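Local coordinates for protein mandelate racemase/muconate lactonizing enzyme (Polaromonas sp., PDB 2OG9) that probably catalyses racemisation of a hydroxy acid such as mandelate or a related reaction, as a TIM-barrel member of the enolase superfamily, at residues S22-L27 / G72-F77; L63-S68 / D288-G293; L304-G309 / A327-P332. All blocks are in the same frame, centred on the assembly; numbering follows the deposited sequence.

Contact 1: S22-L27 / G72-F77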
ATOM      1  N   SER A  22      26.882  34.900  22.598  1.00 21.96           N
ATOM      2  CA  SER A  22      26.339  33.773  23.344  1.00 22.83           C
ATOM      3  C   SER A  22      25.940  34.357  24.694  1.00 23.50           C
ATOM      4  O   SER A  22      26.785  34.630  25.545  1.00 22.37           O
ATOM      5  CB  SER A  22      27.386  32.675  23.524  1.00 23.49           C
ATOM      6  OG  SER A  22      26.800  31.527  24.125  1.00 20.85           O
ATOM      7  N   CYS A  23      24.640  34.549  24.865  1.00 24.08           N
ATOM      8  CA  CYS A  23      24.076  35.143  26.070  1.00 25.06           C
ATOM      9  C   CYS A  23      23.388  34.122  26.970  1.00 25.58           C
ATOM     10  O   CYS A  23      22.490  33.411  26.534  1.00 25.34           O
ATOM     11  CB  CYS A  23      23.085  36.228  25.642  1.00 27.33           C
ATOM     12  SG  CYS A  23      22.167  37.003  26.968  1.00 28.46           S
ATOM     13  N   TYR A  24      23.808  34.050  28.231  1.00 25.45           N
ATOM     14  CA  TYR A  24      23.206  33.102  29.163  1.00 26.98           C
ATOM     15  C   TYR A  24      22.133  33.743  30.028  1.00 27.92           C
ATOM     16  O   TYR A  24      22.424  34.492  30.965  1.00 26.62           O
ATOM     17  CB  TYR A  24      24.283  32.454  30.030  1.00 28.02           C
ATOM     18  CG  TYR A  24      25.083  31.433  29.259  1.00 28.69           C
ATOM     19  CD1 TYR A  24      24.816  30.071  29.383  1.00 30.23           C
ATOM     20  CD2 TYR A  24      26.071  31.833  28.358  1.00 29.28           C
ATOM     21  CE1 TYR A  24      25.512  29.130  28.628  1.00 29.46           C
ATOM     22  CE2 TYR A  24      26.771  30.900  27.596  1.00 29.86           C
ATOM     23  CZ  TYR A  24      26.487  29.553  27.740  1.00 27.95           C
ATOM     24  OH  TYR A  24      27.188  28.627  27.003  1.00 30.04           O
ATOM     25  N   LEU A  25      20.887  33.440  29.680  1.00 27.52           N
ATOM     26  CA  LEU A  25      19.710  33.951  30.368  1.00 28.62           C
ATOM     27  C   LEU A  25      19.456  33.205  31.672  1.00 29.04           C
ATOM     28  O   LEU A  25      19.144  32.013  31.668  1.00 28.66           O
ATOM     29  CB  LEU A  25      18.487  33.807  29.458  1.00 28.60           C
ATOM     30  CG  LEU A  25      17.114  34.141  30.040  1.00 30.38           C
ATOM     31  CD1 LEU A  25      17.050  35.624  30.372  1.00 28.69           C
ATOM     32  CD2 LEU A  25      16.031  33.770  29.027  1.00 31.35           C
ATOM     33  N   PRO A  26      19.595  33.893  32.814  1.00 29.87           N
ATOM     34  CA  PRO A  26      19.353  33.213  34.087  1.00 30.94           C
ATOM     35  C   PRO A  26      17.848  33.112  34.309  1.00 32.61           C
ATOM     36  O   PRO A  26      17.109  34.044  33.994  1.00 32.48           O
ATOM     37  CB  PRO A  26      20.038  34.131  35.095  1.00 31.83           C
ATOM     38  CG  PRO A  26      19.779  35.476  34.522  1.00 32.45           C
ATOM     39  CD  PRO A  26      20.042  35.280  33.032  1.00 29.82           C
ATOM     40  N   LEU A  27      17.386  31.980  34.822  1.00 32.42           N
ATOM     41  CA  LEU A  27      15.961  31.814  35.062  1.00 35.53           C
ATOM     42  C   LEU A  27      15.651  32.139  36.518  1.00 37.81           C
ATOM     43  O   LEU A  27      16.330  31.661  37.426  1.00 37.62           O
ATOM     44  CB  LEU A  27      15.529  30.384  34.725  1.00 34.77           C
ATOM     45  CG  LEU A  27      15.773  29.947  33.274  1.00 34.55           C
ATOM     46  CD1 LEU A  27      15.274  28.531  33.078  1.00 33.24           C
ATOM     47  CD2 LEU A  27      15.064  30.891  32.318  1.00 34.04           C
ATOM     48  N   GLY A  72      24.502  22.668  24.711  1.00 21.80           N
ATOM     49  CA  GLY A  72      24.309  23.117  23.347  1.00 22.36           C
ATOM     50  C   GLY A  72      24.791  24.522  23.046  1.00 22.20           C
ATOM     51  O   GLY A  72      25.243  24.786  21.934  1.00 21.49           O
ATOM     52  N   GLY A  73      24.694  25.418  24.028  1.00 20.99           N
ATOM     53  CA  GLY A  73      25.111  26.800  23.836  1.00 21.28           C
ATOM     54  C   GLY A  73      26.511  26.972  23.274  1.00 21.54           C
ATOM     55  O   GLY A  73      26.696  27.652  22.260  1.00 20.96           O
ATOM     56  N   PRO A  74      27.529  26.391  23.926  1.00 20.83           N
ATOM     57  CA  PRO A  74      28.911  26.502  23.449  1.00 20.02           C
ATOM     58  C   PRO A  74      29.097  25.992  22.013  1.00 21.92           C
ATOM     59  O   PRO A  74      29.793  26.611  21.205  1.00 20.33           O
ATOM     60  CB  PRO A  74      29.683  25.665  24.461  1.00 20.50           C
ATOM     61  CG  PRO A  74      28.932  25.926  25.730  1.00 20.10           C
ATOM     62  CD  PRO A  74      27.487  25.803  25.278  1.00 20.66           C
ATOM     63  N   GLY A  75      28.474  24.857  21.706  1.00 21.25           N
ATOM     64  CA  GLY A  75      28.597  24.287  20.377  1.00 19.48           C
ATOM     65  C   GLY A  75      27.996  25.171  19.301  1.00 20.21           C
ATOM     66  O   GLY A  75      28.581  25.332  18.231  1.00 17.39           O
ATOM     67  N   GLN A  76      26.821  25.739  19.578  1.00 18.79           N
ATOM     68  CA  GLN A  76      26.159  26.611  18.616  1.00 19.41           C
ATOM     69  C   GLN A  76      27.006  27.841  18.331  1.00 18.59           C
ATOM     70  O   GLN A  76      27.172  28.238  17.180  1.00 17.35           O
ATOM     71  CB  GLN A  76      24.792  27.072  19.134  1.00 18.73           C
ATOM     72  CG  GLN A  76      23.718  25.995  19.214  1.00 24.12           C
ATOM     73  CD  GLN A  76      22.352  26.586  19.546  1.00 24.98           C
ATOM     74  OE1 GLN A  76      22.248  27.763  19.890  1.00 26.56           O
ATOM     75  NE2 GLN A  76      21.306  25.774  19.446  1.00 23.80           N
ATOM     76  N   PHE A  77      27.538  28.452  19.383  1.00 19.44           N
ATOM     77  CA  PHE A  77      28.353  29.645  19.210  1.00 18.48           C
ATOM     78  C   PHE A  77      29.603  29.352  18.400  1.00 17.42           C
ATOM     79  O   PHE A  77      29.914  30.067  17.453  1.00 16.69           O
ATOM     80  CB  PHE A  77      28.778  30.229  20.562  1.00 21.40           C
ATOM     81  CG  PHE A  77      29.722  31.399  20.433  1.00 23.43           C
ATOM     82  CD1 PHE A  77      29.243  32.661  20.090  1.00 22.81           C
ATOM     83  CD2 PHE A  77      31.098  31.223  20.588  1.00 23.22           C
ATOM     84  CE1 PHE A  77      30.116  33.730  19.898  1.00 24.01           C
ATOM     85  CE2 PHE A  77      31.981  32.291  20.396  1.00 24.73           C
ATOM     86  CZ  PHE A  77      31.488  33.545  20.051  1.00 23.88           C
TER
HETATM   87  O   HOH W   1      25.241  30.134  22.330  1.00 22.36           O

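Contact 2: L63-S68 / D288-G293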
ATOM      1  N   LEU A  63      18.320  41.176  13.276  1.00 19.52           N
ATOM      2  CA  LEU A  63      18.641  40.509  14.525  1.00 18.78           C
ATOM      3  C   LEU A  63      17.890  39.185  14.567  1.00 17.60           C
ATOM      4  O   LEU A  63      16.703  39.129  14.242  1.00 17.25           O
ATOM      5  CB  LEU A  63      18.212  41.368  15.720  1.00 18.67           C
ATOM      6  CG  LEU A  63      18.329  40.747  17.121  1.00 21.22           C
ATOM      7  CD1 LEU A  63      19.781  40.446  17.453  1.00 20.12           C
ATOM      8  CD2 LEU A  63      17.745  41.718  18.156  1.00 21.59           C
ATOM      9  N   GLY A  64      18.583  38.127  14.964  1.00 17.18           N
ATOM     10  CA  GLY A  64      17.957  36.819  15.050  1.00 16.47           C
ATOM     11  C   GLY A  64      18.562  36.047  16.200  1.00 18.10           C
ATOM     12  O   GLY A  64      19.518  36.513  16.830  1.00 17.83           O
ATOM     13  N   PHE A  65      18.020  34.869  16.496  1.00 16.83           N
ATOM     14  CA  PHE A  65      18.577  34.084  17.584  1.00 19.20           C
ATOM     15  C   PHE A  65      18.163  32.626  17.539  1.00 18.51           C
ATOM     16  O   PHE A  65      17.224  32.255  16.844  1.00 18.49           O
ATOM     17  CB  PHE A  65      18.177  34.696  18.938  1.00 22.01           C
ATOM     18  CG  PHE A  65      16.707  34.590  19.258  1.00 25.14           C
ATOM     19  CD1 PHE A  65      16.206  33.476  19.927  1.00 28.74           C
ATOM     20  CD2 PHE A  65      15.825  35.599  18.890  1.00 27.14           C
ATOM     21  CE1 PHE A  65      14.849  33.365  20.227  1.00 29.52           C
ATOM     22  CE2 PHE A  65      14.464  35.500  19.183  1.00 30.39           C
ATOM     23  CZ  PHE A  65      13.976  34.376  19.856  1.00 30.02           C
ATOM     24  N   SER A  66      18.915  31.801  18.254  1.00 20.20           N
ATOM     25  CA  SER A  66      18.619  30.385  18.394  1.00 20.74           C
ATOM     26  C   SER A  66      18.888  30.171  19.877  1.00 20.17           C
ATOM     27  O   SER A  66      19.257  31.121  20.578  1.00 19.64           O
ATOM     28  CB  SER A  66      19.535  29.514  17.518  1.00 21.93           C
ATOM     29  OG  SER A  66      20.905  29.709  17.819  1.00 27.19           O
ATOM     30  N   TYR A  67      18.708  28.956  20.376  1.00 19.03           N
ATOM     31  CA  TYR A  67      18.917  28.728  21.795  1.00 21.52           C
ATOM     32  C   TYR A  67      19.178  27.265  22.102  1.00 22.04           C
ATOM     33  O   TYR A  67      19.001  26.393  21.252  1.00 20.16           O
ATOM     34  CB  TYR A  67      17.675  29.182  22.570  1.00 23.06           C
ATOM     35  CG  TYR A  67      16.520  28.209  22.464  1.00 26.37           C
ATOM     36  CD1 TYR A  67      16.354  27.191  23.401  1.00 28.19           C
ATOM     37  CD2 TYR A  67      15.629  28.268  21.397  1.00 28.77           C
ATOM     38  CE1 TYR A  67      15.332  26.256  23.278  1.00 32.02           C
ATOM     39  CE2 TYR A  67      14.600  27.335  21.262  1.00 31.21           C
ATOM     40  CZ  TYR A  67      14.460  26.331  22.208  1.00 32.47           C
ATOM     41  OH  TYR A  67      13.460  25.392  22.084  1.00 32.87           O
ATOM     42  N   SER A  68      19.600  27.012  23.333  1.00 21.77           N
ATOM     43  CA  SER A  68      19.852  25.663  23.806  1.00 23.12           C
ATOM     44  C   SER A  68      19.408  25.591  25.255  1.00 23.02           C
ATOM     45  O   SER A  68      19.783  26.436  26.071  1.00 21.23           O
ATOM     46  CB  SER A  68      21.340  25.310  23.741  1.00 23.81           C
ATOM     47  OG  SER A  68      21.843  25.408  22.425  1.00 26.44           O
ATOM     48  N   ASP A 288       9.452  24.247  16.287  1.00 15.97           N
ATOM     49  CA  ASP A 288      10.153  25.285  17.037  1.00 17.64           C
ATOM     50  C   ASP A 288      11.143  25.877  16.035  1.00 17.12           C
ATOM     51  O   ASP A 288      12.145  25.242  15.702  1.00 14.96           O
ATOM     52  CB  ASP A 288      10.884  24.628  18.218  1.00 18.88           C
ATOM     53  CG  ASP A 288      11.685  25.614  19.050  1.00 22.66           C
ATOM     54  OD1 ASP A 288      12.154  26.632  18.502  1.00 22.62           O
ATOM     55  OD2 ASP A 288      11.869  25.350  20.257  1.00 22.22           O
ATOM     56  N   ALA A 289      10.859  27.081  15.539  1.00 16.14           N
ATOM     57  CA  ALA A 289      11.720  27.718  14.542  1.00 18.38           C
ATOM     58  C   ALA A 289      13.219  27.675  14.865  1.00 20.01           C
ATOM     59  O   ALA A 289      14.003  27.124  14.096  1.00 19.78           O
ATOM     60  CB  ALA A 289      11.265  29.163  14.297  1.00 18.75           C
ATOM     61  N   PRO A 290      13.639  28.259  16.000  1.00 22.21           N
ATOM     62  CA  PRO A 290      15.065  28.241  16.352  1.00 22.95           C
ATOM     63  C   PRO A 290      15.650  26.829  16.399  1.00 22.53           C
ATOM     64  O   PRO A 290      16.782  26.593  15.984  1.00 23.41           O
ATOM     65  CB  PRO A 290      15.091  28.907  17.726  1.00 22.77           C
ATOM     66  CG  PRO A 290      13.946  29.864  17.660  1.00 25.11           C
ATOM     67  CD  PRO A 290      12.865  29.042  16.982  1.00 23.95           C
ATOM     68  N   ARG A 291      14.866  25.887  16.905  1.00 21.91           N
ATOM     69  CA  ARG A 291      15.324  24.513  17.024  1.00 22.55           C
ATOM     70  C   ARG A 291      15.464  23.761  15.694  1.00 20.16           C
ATOM     71  O   ARG A 291      16.308  22.875  15.575  1.00 19.13           O
ATOM     72  CB  ARG A 291      14.391  23.744  17.966  1.00 24.49           C
ATOM     73  CG  ARG A 291      14.906  22.371  18.351  1.00 31.16           C
ATOM     74  CD  ARG A 291      14.114  21.767  19.506  1.00 35.50           C
ATOM     75  NE  ARG A 291      14.198  22.571  20.723  1.00 38.89           N
ATOM     76  CZ  ARG A 291      13.909  22.112  21.938  1.00 40.65           C
ATOM     77  NH1 ARG A 291      13.521  20.854  22.092  1.00 42.86           N
ATOM     78  NH2 ARG A 291      14.015  22.902  22.998  1.00 41.50           N
ATOM     79  N   VAL A 292      14.656  24.111  14.697  1.00 17.79           N
ATOM     80  CA  VAL A 292      14.719  23.420  13.410  1.00 18.21           C
ATOM     81  C   VAL A 292      15.629  24.091  12.383  1.00 18.24           C
ATOM     82  O   VAL A 292      15.781  23.596  11.268  1.00 15.87           O
ATOM     83  CB  VAL A 292      13.305  23.242  12.783  1.00 19.38           C
ATOM     84  CG1 VAL A 292      12.407  22.475  13.740  1.00 18.52           C
ATOM     85  CG2 VAL A 292      12.701  24.593  12.442  1.00 18.70           C
ATOM     86  N   GLY A 293      16.227  25.219  12.749  1.00 17.35           N
ATOM     87  CA  GLY A 293      17.121  25.894  11.823  1.00 18.46           C
ATOM     88  C   GLY A 293      16.673  27.253  11.327  1.00 18.63           C
ATOM     89  O   GLY A 293      17.211  27.760  10.342  1.00 18.48           O
TER

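Contact 3: L304-G309 / A327-P332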
ATOM      1  N   LEU A 304       4.117  21.846   4.658  1.00 18.51           N
ATOM      2  CA  LEU A 304       3.801  20.418   4.720  1.00 19.64           C
ATOM      3  C   LEU A 304       2.600  20.187   5.645  1.00 19.00           C
ATOM      4  O   LEU A 304       1.699  19.413   5.321  1.00 18.35           O
ATOM      5  CB  LEU A 304       5.008  19.617   5.230  1.00 20.54           C
ATOM      6  CG  LEU A 304       6.210  19.481   4.282  1.00 25.33           C
ATOM      7  CD1 LEU A 304       7.290  18.635   4.933  1.00 25.85           C
ATOM      8  CD2 LEU A 304       5.762  18.836   2.976  1.00 25.61           C
ATOM      9  N   ALA A 305       2.587  20.864   6.789  1.00 16.34           N
ATOM     10  CA  ALA A 305       1.487  20.724   7.742  1.00 19.26           C
ATOM     11  C   ALA A 305       0.185  21.264   7.157  1.00 18.87           C
ATOM     12  O   ALA A 305      -0.890  20.694   7.368  1.00 17.25           O
ATOM     13  CB  ALA A 305       1.814  21.459   9.046  1.00 14.38           C
ATOM     14  N   GLU A 306       0.289  22.372   6.430  1.00 18.07           N
ATOM     15  CA  GLU A 306      -0.877  22.998   5.818  1.00 21.55           C
ATOM     16  C   GLU A 306      -1.527  22.038   4.826  1.00 21.62           C
ATOM     17  O   GLU A 306      -2.744  21.813   4.859  1.00 21.39           O
ATOM     18  CB  GLU A 306      -0.454  24.286   5.106  1.00 24.63           C
ATOM     19  CG  GLU A 306      -1.582  25.258   4.829  1.00 32.49           C
ATOM     20  CD  GLU A 306      -2.561  24.746   3.801  1.00 35.30           C
ATOM     21  OE1 GLU A 306      -2.113  24.353   2.702  1.00 36.85           O
ATOM     22  OE2 GLU A 306      -3.780  24.743   4.087  1.00 40.25           O
ATOM     23  N   HIS A 307      -0.701  21.467   3.952  1.00 20.66           N
ATOM     24  CA  HIS A 307      -1.163  20.526   2.933  1.00 22.06           C
ATOM     25  C   HIS A 307      -1.776  19.278   3.562  1.00 20.87           C
ATOM     26  O   HIS A 307      -2.742  18.725   3.041  1.00 20.79           O
ATOM     27  CB  HIS A 307       0.011  20.121   2.030  1.00 22.75           C
ATOM     28  CG  HIS A 307      -0.390  19.299   0.846  1.00 27.59           C
ATOM     29  ND1 HIS A 307      -1.185  19.792  -0.169  1.00 30.02           N
ATOM     30  CD2 HIS A 307      -0.105  18.018   0.511  1.00 28.75           C
ATOM     31  CE1 HIS A 307      -1.371  18.851  -1.077  1.00 28.72           C
ATOM     32  NE2 HIS A 307      -0.727  17.766  -0.688  1.00 30.10           N
ATOM     33  N   ALA A 308      -1.216  18.837   4.681  1.00 18.89           N
ATOM     34  CA  ALA A 308      -1.720  17.646   5.357  1.00 20.70           C
ATOM     35  C   ALA A 308      -2.992  17.942   6.149  1.00 21.61           C
ATOM     36  O   ALA A 308      -3.572  17.040   6.748  1.00 21.39           O
ATOM     37  CB  ALA A 308      -0.648  17.074   6.280  1.00 20.97           C
ATOM     38  N   GLY A 309      -3.410  19.206   6.153  1.00 20.39           N
ATOM     39  CA  GLY A 309      -4.614  19.605   6.868  1.00 20.52           C
ATOM     40  C   GLY A 309      -4.498  19.657   8.385  1.00 20.89           C
ATOM     41  O   GLY A 309      -5.506  19.559   9.092  1.00 21.06           O
ATOM     42  N   ALA A 327       0.756  33.877  10.171  1.00 15.53           N
ATOM     43  CA  ALA A 327       0.803  33.539   8.752  1.00 17.56           C
ATOM     44  C   ALA A 327       0.231  32.166   8.383  1.00 17.31           C
ATOM     45  O   ALA A 327       0.173  31.830   7.204  1.00 16.78           O
ATOM     46  CB  ALA A 327       2.252  33.648   8.248  1.00 18.57           C
ATOM     47  N   TYR A 328      -0.189  31.376   9.369  1.00 16.40           N
ATOM     48  CA  TYR A 328      -0.746  30.045   9.084  1.00 17.27           C
ATOM     49  C   TYR A 328      -2.241  30.169   8.772  1.00 18.34           C
ATOM     50  O   TYR A 328      -2.966  30.873   9.468  1.00 18.91           O
ATOM     51  CB  TYR A 328      -0.535  29.117  10.286  1.00 17.62           C
ATOM     52  CG  TYR A 328      -0.680  27.642   9.965  1.00 16.89           C
ATOM     53  CD1 TYR A 328       0.264  26.985   9.170  1.00 18.23           C
ATOM     54  CD2 TYR A 328      -1.754  26.902  10.459  1.00 18.25           C
ATOM     55  CE1 TYR A 328       0.139  25.620   8.875  1.00 16.06           C
ATOM     56  CE2 TYR A 328      -1.888  25.541  10.169  1.00 16.59           C
ATOM     57  CZ  TYR A 328      -0.939  24.910   9.375  1.00 17.78           C
ATOM     58  OH  TYR A 328      -1.082  23.570   9.074  1.00 16.41           O
ATOM     59  N   PRO A 329      -2.721  29.473   7.726  1.00 20.41           N
ATOM     60  CA  PRO A 329      -4.127  29.503   7.301  1.00 20.63           C
ATOM     61  C   PRO A 329      -5.166  29.176   8.374  1.00 21.00           C
ATOM     62  O   PRO A 329      -6.196  29.842   8.463  1.00 21.85           O
ATOM     63  CB  PRO A 329      -4.164  28.496   6.149  1.00 23.30           C
ATOM     64  CG  PRO A 329      -2.755  28.540   5.606  1.00 23.49           C
ATOM     65  CD  PRO A 329      -1.935  28.570   6.864  1.00 22.37           C
ATOM     66  N   ARG A 330      -4.907  28.149   9.178  1.00 21.28           N
ATOM     67  CA  ARG A 330      -5.853  27.750  10.221  1.00 22.21           C
ATOM     68  C   ARG A 330      -5.480  28.296  11.596  1.00 22.68           C
ATOM     69  O   ARG A 330      -4.303  28.432  11.915  1.00 21.06           O
ATOM     70  CB  ARG A 330      -5.960  26.224  10.279  1.00 24.08           C
ATOM     71  CG  ARG A 330      -6.718  25.611   9.109  1.00 29.28           C
ATOM     72  CD  ARG A 330      -6.795  24.100   9.247  1.00 30.69           C
ATOM     73  NE  ARG A 330      -5.559  23.445   8.837  1.00 32.00           N
ATOM     74  CZ  ARG A 330      -5.173  23.311   7.572  1.00 32.48           C
ATOM     75  NH1 ARG A 330      -5.929  23.787   6.593  1.00 33.78           N
ATOM     76  NH2 ARG A 330      -4.035  22.694   7.282  1.00 30.92           N
ATOM     77  N   GLU A 331      -6.493  28.590  12.409  1.00 22.12           N
ATOM     78  CA  GLU A 331      -6.285  29.146  13.746  1.00 23.14           C
ATOM     79  C   GLU A 331      -5.296  28.378  14.617  1.00 22.09           C
ATOM     80  O   GLU A 331      -5.587  27.278  15.084  1.00 20.86           O
ATOM     81  CB  GLU A 331      -7.624  29.255  14.491  1.00 26.57           C
ATOM     82  CG  GLU A 331      -8.508  30.412  14.042  1.00 29.80           C
ATOM     83  CD  GLU A 331      -7.917  31.773  14.390  1.00 32.54           C
ATOM     84  OE1 GLU A 331      -7.560  31.979  15.568  1.00 30.33           O
ATOM     85  OE2 GLU A 331      -7.819  32.637  13.487  1.00 35.11           O
ATOM     86  N   PRO A 332      -4.109  28.958  14.852  1.00 20.15           N
ATOM     87  CA  PRO A 332      -3.094  28.306  15.680  1.00 19.64           C
ATOM     88  C   PRO A 332      -3.200  28.707  17.154  1.00 20.53           C
ATOM     89  O   PRO A 332      -4.070  29.497  17.541  1.00 18.51           O
ATOM     90  CB  PRO A 332      -1.793  28.793  15.056  1.00 21.82           C
ATOM     91  CG  PRO A 332      -2.133  30.220  14.719  1.00 24.31           C
ATOM     92  CD  PRO A 332      -3.540  30.121  14.139  1.00 21.92           C
TER

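Contact 1: S22-L27 / G72-F77
Gly73, Pro74 and Phe77 of helix 73-83 meet Ser22 and Tyr24 near the end of strand 15-26. The short axes run nearly antiparallel, at 158°, and come within 9.3 Å. Gly72 is the N-cap of the helix, and its O accepts from Gln76 N in the first turn. Gly73 follows, and its CB direction would face the strand. Because it has no side chain, the Tyr24 hydroxyl can come close to the start of the helix, with Tyr24 OH 4.1 Å from Gly73 C. Gly73 O points to a water that donates to it at 2.9 Å. The same water is hydrogen-bonded to Ser22 OG at 2.8 Å. With OG anti to the backbone N (chi1 -174°), the Ser22 hydroxyl reaches this water. The water makes the polar link of the contact, since no direct hydrogen bond joins the two segments. Pro74 meets Tyr24 with the CD and CG side of its ring. Tyr24 OH lies 3.3 Å from Pro74 CD, and the two side chains cross at about a right angle. The phenol oxygen thus rests on two ring carbons. Phe77 closes the segment and points toward the strand. Ser22 CB approaches its ring obliquely, 3.9 Å from Phe77 CD1. The second subunit also reaches the helix start, where its Glu82 accepts from Gly72 N and packs on Pro74. Strand 15-26 lies between strands 46-56 and 375-382 in the antiparallel sheet of the N-terminal domain. Tyr24 also makes a cation-pi contact with Arg376, and helix 73-83 packs Phe77 against Glu377 and Ala379 of strand 375-382.

Contact 2: L63-S68 / D288-G293
Tyr67 has CG in the crowded position between its backbone N and carbonyl carbon (chi1 76°), while Asp288 has CG anti to its N (chi1 178°). The two side chains reach each other tip to tip. Tyr67 OH donates to Asp288 OD2 at 2.4 Å, a very short modelled length that is doubtful. Arg291 bends at chi3, which sets NE; its guanidinium lies by the same hydroxyl. Arg291 NH2 donates to Tyr67 OH at 2.7 Å, tilted from the guanidinium plane. A second bond, from Arg291 NE to Tyr67 OH, is weak. The phenol oxygen thus donates to Asp288 and accepts from Arg291, mainly from NH2. Asp288 OD1 also caps the short, weakly bonded helix at about 289-292, accepting from Arg291 N at 3.2 Å from above the carboxylate plane. This helix follows barrel strand 284-285, so strand 61-69 of the N-terminal domain meets the C-terminal end of the barrel strands. In the enolase superfamily the active site lies at this junction of domains. Pro290 fills the middle of the contact. Its CB lies 3.8 Å from Tyr67 CD2, at the ring edge, and 3.9 Å from Ser66 CA. Pro290 CG lies obliquely to the Phe65 ring, 4.4 Å from Phe65 CE1.

Contact 3: L304-G309 / A327-P332
Arg330 and Glu306 cross their side chains at about a right angle, with guanidinium and carboxylate planes 42° apart. The stronger link between them is to the backbone. Arg330 NH2 donates to Glu306 O at 2.9 Å, with an N-H...O angle of 155°. The bond uses a carbonyl lone pair and lies in the guanidinium plane. Arg330 NH1 and Glu306 OE2 form a salt bridge at 3.4 Å, whose hydrogen bond is weak. Glu306 O also accepts from Gly309 N, at 3.0 Å, in the Schellman motif that ends helix 295-307. Arg330 therefore binds a carbonyl at a helix C-terminus, where its positive charge would be favoured. Gly309 O lies over one face of the guanidinium. The helix end leads to barrel strand 311-312, and segment 327-332 joins helix 318-326 to strand 333-335. The contact thus ties two alpha-to-beta connections at the N-terminal end of the barrel strands. With CG anti to its backbone N (chi1 -162°), Tyr328 starts its ring toward helix 295-307. Ala305 C lies at the ring edge, 3.3 Å from Tyr328 OH, and Ala305 CB is 3.6 Å from the same oxygen. The hydroxyl bonds Leu310 O, which also accepts from Arg330 NE. Pro329 CD lies over one face of the Tyr328 ring, offset toward the rim. Pro329 crosses Glu306 obliquely, with its CG 3.6 Å from Glu306 CG.

Overall arrangement
Contacts 1 and 2 are neighbours, with centres 12 Å apart. Gln76 of contact 1 joins them, its NE2 3.0 Å from Tyr67 O of contact 2 and its OE1 3.1 Å from Ser66 OG. Both touch the N-terminal antiparallel sheet and the second subunit. Contact 2 also joins this domain to the barrel, consistent with the active-site side in the enolase superfamily. Contact 3 is within the barrel domain, its centre 21 Å from that of contact 2. Helix 289-292 of contact 2 is followed in the chain by helix 295-307 of contact 3. Contacts 1 and 3 lie on opposite sides of the chain's centre. Gly309 is about 13 Å from a bound calcium ion; the calcium site seen is at Ala254 and Phe257.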